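Local coordinates for protein cellulose hydrolase (Bacillus licheniformis, PDB 4YZT) that hydrolyses internal beta-1,4-glucosidic bonds of cellulose as a three-module endoglucanase of glycoside hydrolase family 5, at residues 106-111 with 152-157; 27-32 with 67-72. All coordinates share one frame; numbering follows the deposited sequence. Where two conformers were deposited one is given.

Interaction 1 of 2, residues 106-111 with 152-157; sequences EREFYV and SERLLF
V111 and L155 pair in parallel where two neighbouring strands of the TIM barrel, 110-114 and 155-158, begin side by side; they form the two beta legs of a beta-alpha-beta crossover. The backbone supplies two bonds, both made by V111: its N gives to R154 O at 2.8 Å and its O takes L156 N at the same length. R154 thus lies at the head of the ladder, on the turn that leads into its strand.

Apolar contact divides between the two faces. V111 CG1 meets L155 CD1 at 3.9 Å on the face packed against helix 91-105. Across the sheet, L156 CD1 sits near the plane of the Y110 ring, at its CD2 edge.

The R154 side chain then runs out over Y110. Its CG makes a CH-pi contact 3.7 Å from the ring centroid, 15° off the normal, while CG to NE stays extended and carries the guanidinium past the CE1 side of the ring, the two planes only 24° apart. CZ comes within 3.5 Å of Y110 CE1. R154 NH1 bonds in the guanidinium plane to a lone pair of E108 O, 2.8 Å away though bent at 141°, which helps fix the group's rotation. On the guanidinium face opposite Y110, E108 OE1 stands 4.3 Å from R154 NH1, well above the plane, so only charge links them.

Interaction 2 of 2, residues 27-32 with 67-72; sequences LLENMS and GFKSVR
K69 NZ is gripped by E29 O at 2.9 Å and by an ordered water at 2.8 Å that accepts from it. The ammonium lies in the plane of the E29 carbonyl, at a C=O...N angle of 155°. Four residues on, P33 has no N-H to offer, and the lysine probably takes the place such a donor would have had. The water sits 2.9 Å from L28 O and 2.8 Å from S32 O and can donate to either, tying K69 to the last turn of the helix. E29 OE2, 4.1 Å from K69 NZ, is too far for a salt bridge, but its charge, together with the carbonyl end of the helix, would probably stabilise the ammonium.

Beyond CG the lysine is fully extended, its shaft laid against the end of the helix: CD comes 3.2 Å from S32 O, and CB rests near the carbonyl oxygens of N30 and M31.

Helix 24-31 lies across the floor of the TIM barrel, at the N-terminal ends of its strands, and strand 70-73 starts here. L27 touches strand 218-224, and M31 reaches strands 110-114 and 299-303.

S70 makes the other polar link. Its OG, held between the backbone N and the carbonyl carbon (chi1 61°), points at the helix end and donates to M31 O at 2.7 Å, from a position tilted out of the carbonyl plane, with a C=O...O angle of 132°. Alongside, the M31 chain bends at its last torsion and brings CE to 3.7 Å from S70 CB.

The two contacts have centres about 10 Å apart at the end of the barrel where the N-termini of its strands lie, and both segments of interaction 2 come earlier in the chain than those of interaction 1. Strands 70-73 and 110-114 are neighbours, so residues 67-72 and 106-111 meet directly; Y110 N lies 3.1 Å from K69 O, and Y110 O lies 2.9 Å from V71 N, both probable hydrogen bonds. Together the contacts run from the floor helix 24-31 through three successive strands to 155-158. The glycan pocket is at the other end of these strands: R72 reaches up to N161 and E271, two residues of that pocket, so the same strand joins floor and binding site.

Interaction 1 of 2, residues 106-111 with 152-157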
loop_
_atom_site.group_PDB
_atom_site.type_symbol
_atom_site.label_atom_id
_atom_site.label_comp_id
_atom_site.label_asym_id
_atom_site.label_seq_id
_atom_site.Cartn_x
_atom_site.Cartn_y
_atom_site.Cartn_z
ATOM N N GLU A 106 9.794 11.196 20.170
ATOM C CA GLU A 106 11.164 11.456 20.583
ATOM C C GLU A 106 12.138 11.334 19.410
ATOM O O GLU A 106 13.290 11.753 19.503
ATOM C CB GLU A 106 11.555 10.518 21.724
ATOM C CG GLU A 106 10.802 10.847 23.002
ATOM C CD GLU A 106 10.926 9.784 24.068
ATOM O OE1 GLU A 106 11.656 8.792 23.849
ATOM O OE2 GLU A 106 10.296 9.955 25.132
ATOM N N ARG A 107 11.671 10.771 18.302
ATOM C CA ARG A 107 12.470 10.697 17.078
ATOM C C ARG A 107 12.144 11.862 16.145
ATOM O O ARG A 107 12.514 11.856 14.971
ATOM C CB ARG A 107 12.256 9.351 16.381
ATOM C CG ARG A 107 13.183 8.312 16.968
ATOM C CD ARG A 107 12.530 7.002 17.263
ATOM N NE ARG A 107 13.481 6.129 17.946
ATOM C CZ ARG A 107 13.402 5.791 19.228
ATOM N NH1 ARG A 107 12.391 6.232 19.979
ATOM N NH2 ARG A 107 14.328 5.000 19.754
ATOM N N GLU A 108 11.464 12.860 16.712
ATOM C CA GLU A 108 11.109 14.109 16.041
ATOM C C GLU A 108 10.127 13.948 14.886
ATOM O O GLU A 108 9.929 14.886 14.114
ATOM C CB GLU A 108 12.368 14.822 15.542
ATOM C CG GLU A 108 13.369 15.078 16.629
ATOM C CD GLU A 108 13.222 16.468 17.196
ATOM O OE1 GLU A 108 12.106 16.823 17.623
ATOM O OE2 GLU A 108 14.234 17.206 17.184
ATOM N N PHE A 109 9.507 12.775 14.763
ATOM C CA PHE A 109 8.404 12.602 13.811
ATOM C C PHE A 109 7.228 13.531 14.111
ATOM O O PHE A 109 6.941 13.854 15.278
ATOM C CB PHE A 109 7.869 11.161 13.833
ATOM C CG PHE A 109 8.811 10.133 13.264
ATOM C CD1 PHE A 109 9.211 10.191 11.931
ATOM C CD2 PHE A 109 9.248 9.072 14.039
ATOM C CE1 PHE A 109 10.064 9.222 11.400
ATOM C CE2 PHE A 109 10.097 8.106 13.513
ATOM C CZ PHE A 109 10.512 8.181 12.193
ATOM N N TYR A 110 6.514 13.931 13.070
ATOM C CA TYR A 110 5.146 14.374 13.282
ATOM C C TYR A 110 4.334 13.090 13.363
ATOM O O TYR A 110 4.586 12.153 12.611
ATOM C CB TYR A 110 4.664 15.293 12.167
ATOM C CG TYR A 110 5.194 16.696 12.315
ATOM C CD1 TYR A 110 6.516 16.987 12.007
ATOM C CD2 TYR A 110 4.384 17.723 12.780
ATOM C CE1 TYR A 110 7.020 18.260 12.139
ATOM C CE2 TYR A 110 4.884 19.010 12.921
ATOM C CZ TYR A 110 6.201 19.263 12.598
ATOM O OH TYR A 110 6.712 20.529 12.735
ATOM N N VAL A 111 3.393 13.029 14.294
ATOM C CA VAL A 111 2.753 11.764 14.622
ATOM C C VAL A 111 1.231 11.903 14.580
ATOM O O VAL A 111 0.696 12.845 15.155
ATOM C CB VAL A 111 3.189 11.265 16.026
ATOM C CG1 VAL A 111 2.512 9.933 16.362
ATOM C CG2 VAL A 111 4.723 11.144 16.122
ATOM N N SER A 152 3.823 17.574 22.592
ATOM C CA SER A 152 4.178 18.664 21.691
ATOM C C SER A 152 3.222 18.742 20.497
ATOM O O SER A 152 2.449 17.800 20.215
ATOM C CB SER A 152 5.617 18.520 21.203
ATOM O OG SER A 152 5.687 17.973 19.892
ATOM N N GLU A 153 3.294 19.873 19.800
ATOM C CA GLU A 153 2.425 20.169 18.663
ATOM C C GLU A 153 2.697 19.265 17.456
ATOM O O GLU A 153 1.978 19.337 16.452
ATOM C CB GLU A 153 2.587 21.642 18.257
ATOM C CG GLU A 153 3.998 21.966 17.744
ATOM C CD GLU A 153 4.299 23.464 17.658
ATOM O OE1 GLU A 153 3.649 24.175 16.858
ATOM O OE2 GLU A 153 5.193 23.930 18.396
ATOM N N ARG A 154 3.742 18.438 17.539
ATOM C CA ARG A 154 4.001 17.468 16.479
ATOM C C ARG A 154 3.068 16.264 16.593
ATOM O O ARG A 154 3.049 15.405 15.710
ATOM C CB ARG A 154 5.463 17.009 16.488
ATOM C CG ARG A 154 6.430 18.132 16.105
ATOM C CD ARG A 154 7.827 17.668 15.727
ATOM N NE ARG A 154 8.602 18.836 15.296
ATOM C CZ ARG A 154 9.630 18.823 14.445
ATOM N NH1 ARG A 154 10.059 17.687 13.900
ATOM N NH2 ARG A 154 10.232 19.967 14.140
ATOM N N LEU A 155 2.273 16.205 17.654
ATOM C CA LEU A 155 1.262 15.151 17.735
ATOM C C LEU A 155 -0.089 15.693 17.266
ATOM O O LEU A 155 -0.575 16.713 17.766
ATOM C CB LEU A 155 1.161 14.581 19.156
ATOM C CG LEU A 155 0.073 13.510 19.396
ATOM C CD1 LEU A 155 0.312 12.222 18.593
ATOM C CD2 LEU A 155 -0.046 13.207 20.879
ATOM N N LEU A 156 -0.663 15.001 16.286
ATOM C CA LEU A 156 -1.959 15.329 15.701
ATOM C C LEU A 156 -2.986 14.287 16.148
ATOM O O LEU A 156 -2.642 13.119 16.332
ATOM C CB LEU A 156 -1.888 15.359 14.167
ATOM C CG LEU A 156 -1.029 16.424 13.453
ATOM C CD1 LEU A 156 0.438 16.031 13.443
ATOM C CD2 LEU A 156 -1.511 16.644 12.023
ATOM N N PHE A 157 -4.238 14.703 16.324
ATOM C CA PHE A 157 -5.323 13.747 16.593
ATOM C C PHE A 157 -6.172 13.551 15.344
ATOM O O PHE A 157 -6.596 14.533 14.728
ATOM C CB PHE A 157 -6.257 14.217 17.718
ATOM C CG PHE A 157 -5.622 14.330 19.085
ATOM C CD1 PHE A 157 -4.455 13.673 19.403
ATOM C CD2 PHE A 157 -6.231 15.111 20.062
ATOM C CE1 PHE A 157 -3.888 13.795 20.684
ATOM C CE2 PHE A 157 -5.677 15.243 21.337
ATOM C CZ PHE A 157 -4.507 14.580 21.646
#

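Interaction 2 of 2, residues 27-32 with 67-72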
loop_
_atom_site.group_PDB
_atom_site.type_symbol
_atom_site.label_atom_id
_atom_site.label_comp_id
_atom_site.label_asym_id
_atom_site.label_seq_id
_atom_site.Cartn_x
_atom_site.Cartn_y
_atom_site.Cartn_z
ATOM N N LEU A 27 2.484 22.279 6.368
ATOM C CA LEU A 27 2.243 20.889 6.751
ATOM C C LEU A 27 2.980 19.931 5.817
ATOM O O LEU A 27 3.531 18.929 6.267
ATOM C CB LEU A 27 0.740 20.547 6.762
ATOM C CG LEU A 27 0.435 19.294 7.579
ATOM C CD1 LEU A 27 0.503 19.630 9.057
ATOM C CD2 LEU A 27 -0.918 18.636 7.213
ATOM N N LEU A 28 2.978 20.240 4.519
ATOM C CA LEU A 28 3.681 19.422 3.536
ATOM C C LEU A 28 5.168 19.405 3.871
ATOM O O LEU A 28 5.777 18.338 3.943
ATOM C CB LEU A 28 3.462 19.950 2.108
ATOM C CG LEU A 28 4.087 19.110 0.990
ATOM C CD1 LEU A 28 3.271 17.835 0.739
ATOM C CD2 LEU A 28 4.270 19.901 -0.307
ATOM N N GLU A 29 5.741 20.584 4.104
ATOM C CA GLU A 29 7.171 20.703 4.412
ATOM C C GLU A 29 7.545 19.913 5.669
ATOM O O GLU A 29 8.603 19.276 5.728
ATOM C CB GLU A 29 7.561 22.178 4.579
ATOM C CG GLU A 29 8.973 22.389 5.125
ATOM C CD GLU A 29 10.065 21.938 4.176
ATOM O OE1 GLU A 29 9.799 21.795 2.960
ATOM O OE2 GLU A 29 11.203 21.721 4.651
ATOM N N ASN A 30 6.668 19.929 6.666
ATOM C CA ASN A 30 6.972 19.267 7.927
ATOM C C ASN A 30 6.687 17.767 7.957
ATOM O O ASN A 30 7.377 17.042 8.683
ATOM C CB ASN A 30 6.201 19.923 9.073
ATOM C CG ASN A 30 6.692 21.323 9.381
ATOM O OD1 ASN A 30 7.833 21.683 9.073
ATOM N ND2 ASN A 30 5.829 22.119 10.005
ATOM N N MET A 31 5.692 17.298 7.192
ATOM C CA MET A 31 5.223 15.902 7.324
ATOM C C MET A 31 5.508 14.945 6.137
ATOM O O MET A 31 5.539 13.725 6.316
ATOM C CB MET A 31 3.708 15.879 7.597
ATOM C CG MET A 31 3.270 16.558 8.923
ATOM S SD MET A 31 1.525 16.215 9.318
ATOM C CE MET A 31 1.533 14.441 9.595
ATOM N N SER A 32 5.707 15.467 4.935
ATOM C CA SER A 32 5.833 14.581 3.767
ATOM C C SER A 32 7.259 14.062 3.618
ATOM O O SER A 32 8.195 14.856 3.697
ATOM C CB SER A 32 5.409 15.322 2.489
ATOM O OG SER A 32 5.552 14.500 1.346
ATOM N N GLY A 67 14.046 7.990 6.195
ATOM C CA GLY A 67 13.824 9.375 5.820
ATOM C C GLY A 67 12.373 9.826 5.840
ATOM O O GLY A 67 12.052 10.876 5.288
ATOM N N PHE A 68 11.489 9.059 6.472
ATOM C CA PHE A 68 10.108 9.541 6.622
ATOM C C PHE A 68 10.073 10.673 7.646
ATOM O O PHE A 68 10.816 10.655 8.627
ATOM C CB PHE A 68 9.162 8.400 7.009
ATOM C CG PHE A 68 8.999 7.395 5.913
ATOM C CD1 PHE A 68 8.063 7.602 4.909
ATOM C CD2 PHE A 68 9.825 6.281 5.847
ATOM C CE1 PHE A 68 7.917 6.690 3.865
ATOM C CE2 PHE A 68 9.685 5.368 4.809
ATOM C CZ PHE A 68 8.731 5.585 3.820
ATOM N N LYS A 69 9.237 11.674 7.396
ATOM C CA LYS A 69 9.118 12.800 8.324
ATOM C C LYS A 69 7.957 12.621 9.308
ATOM O O LYS A 69 7.910 13.261 10.361
ATOM C CB LYS A 69 8.942 14.111 7.562
ATOM C CG LYS A 69 10.166 14.534 6.767
ATOM C CD LYS A 69 9.944 15.919 6.180
ATOM C CE LYS A 69 11.078 16.354 5.269
ATOM N NZ LYS A 69 10.770 17.693 4.679
ATOM N N SER A 70 7.006 11.766 8.968
ATOM C CA SER A 70 5.859 11.573 9.851
ATOM C C SER A 70 5.433 10.108 9.906
ATOM O O SER A 70 5.729 9.336 8.997
ATOM C CB SER A 70 4.678 12.450 9.407
ATOM O OG SER A 70 4.247 12.114 8.098
ATOM N N VAL A 71 4.780 9.727 11.001
ATOM C CA VAL A 71 4.220 8.396 11.135
ATOM C C VAL A 71 2.772 8.490 11.601
ATOM O O VAL A 71 2.406 9.369 12.381
ATOM C CB VAL A 71 5.033 7.498 12.116
ATOM C CG1 VAL A 71 6.497 7.414 11.676
ATOM C CG2 VAL A 71 4.932 7.998 13.550
ATOM N N ARG A 72 1.954 7.585 11.086
ATOM C CA ARG A 72 0.586 7.420 11.553
ATOM C C ARG A 72 0.499 6.155 12.385
ATOM O O ARG A 72 0.952 5.100 11.958
ATOM C CB ARG A 72 -0.388 7.355 10.374
ATOM C CG ARG A 72 -1.851 7.092 10.731
ATOM C CD ARG A 72 -2.681 7.517 9.535
ATOM N NE ARG A 72 -4.142 7.427 9.646
ATOM C CZ ARG A 72 -4.890 6.415 9.203
ATOM N NH1 ARG A 72 -4.326 5.319 8.689
ATOM N NH2 ARG A 72 -6.221 6.481 9.301
HETATM O O HOH W 1 8.491 17.602 3.136
#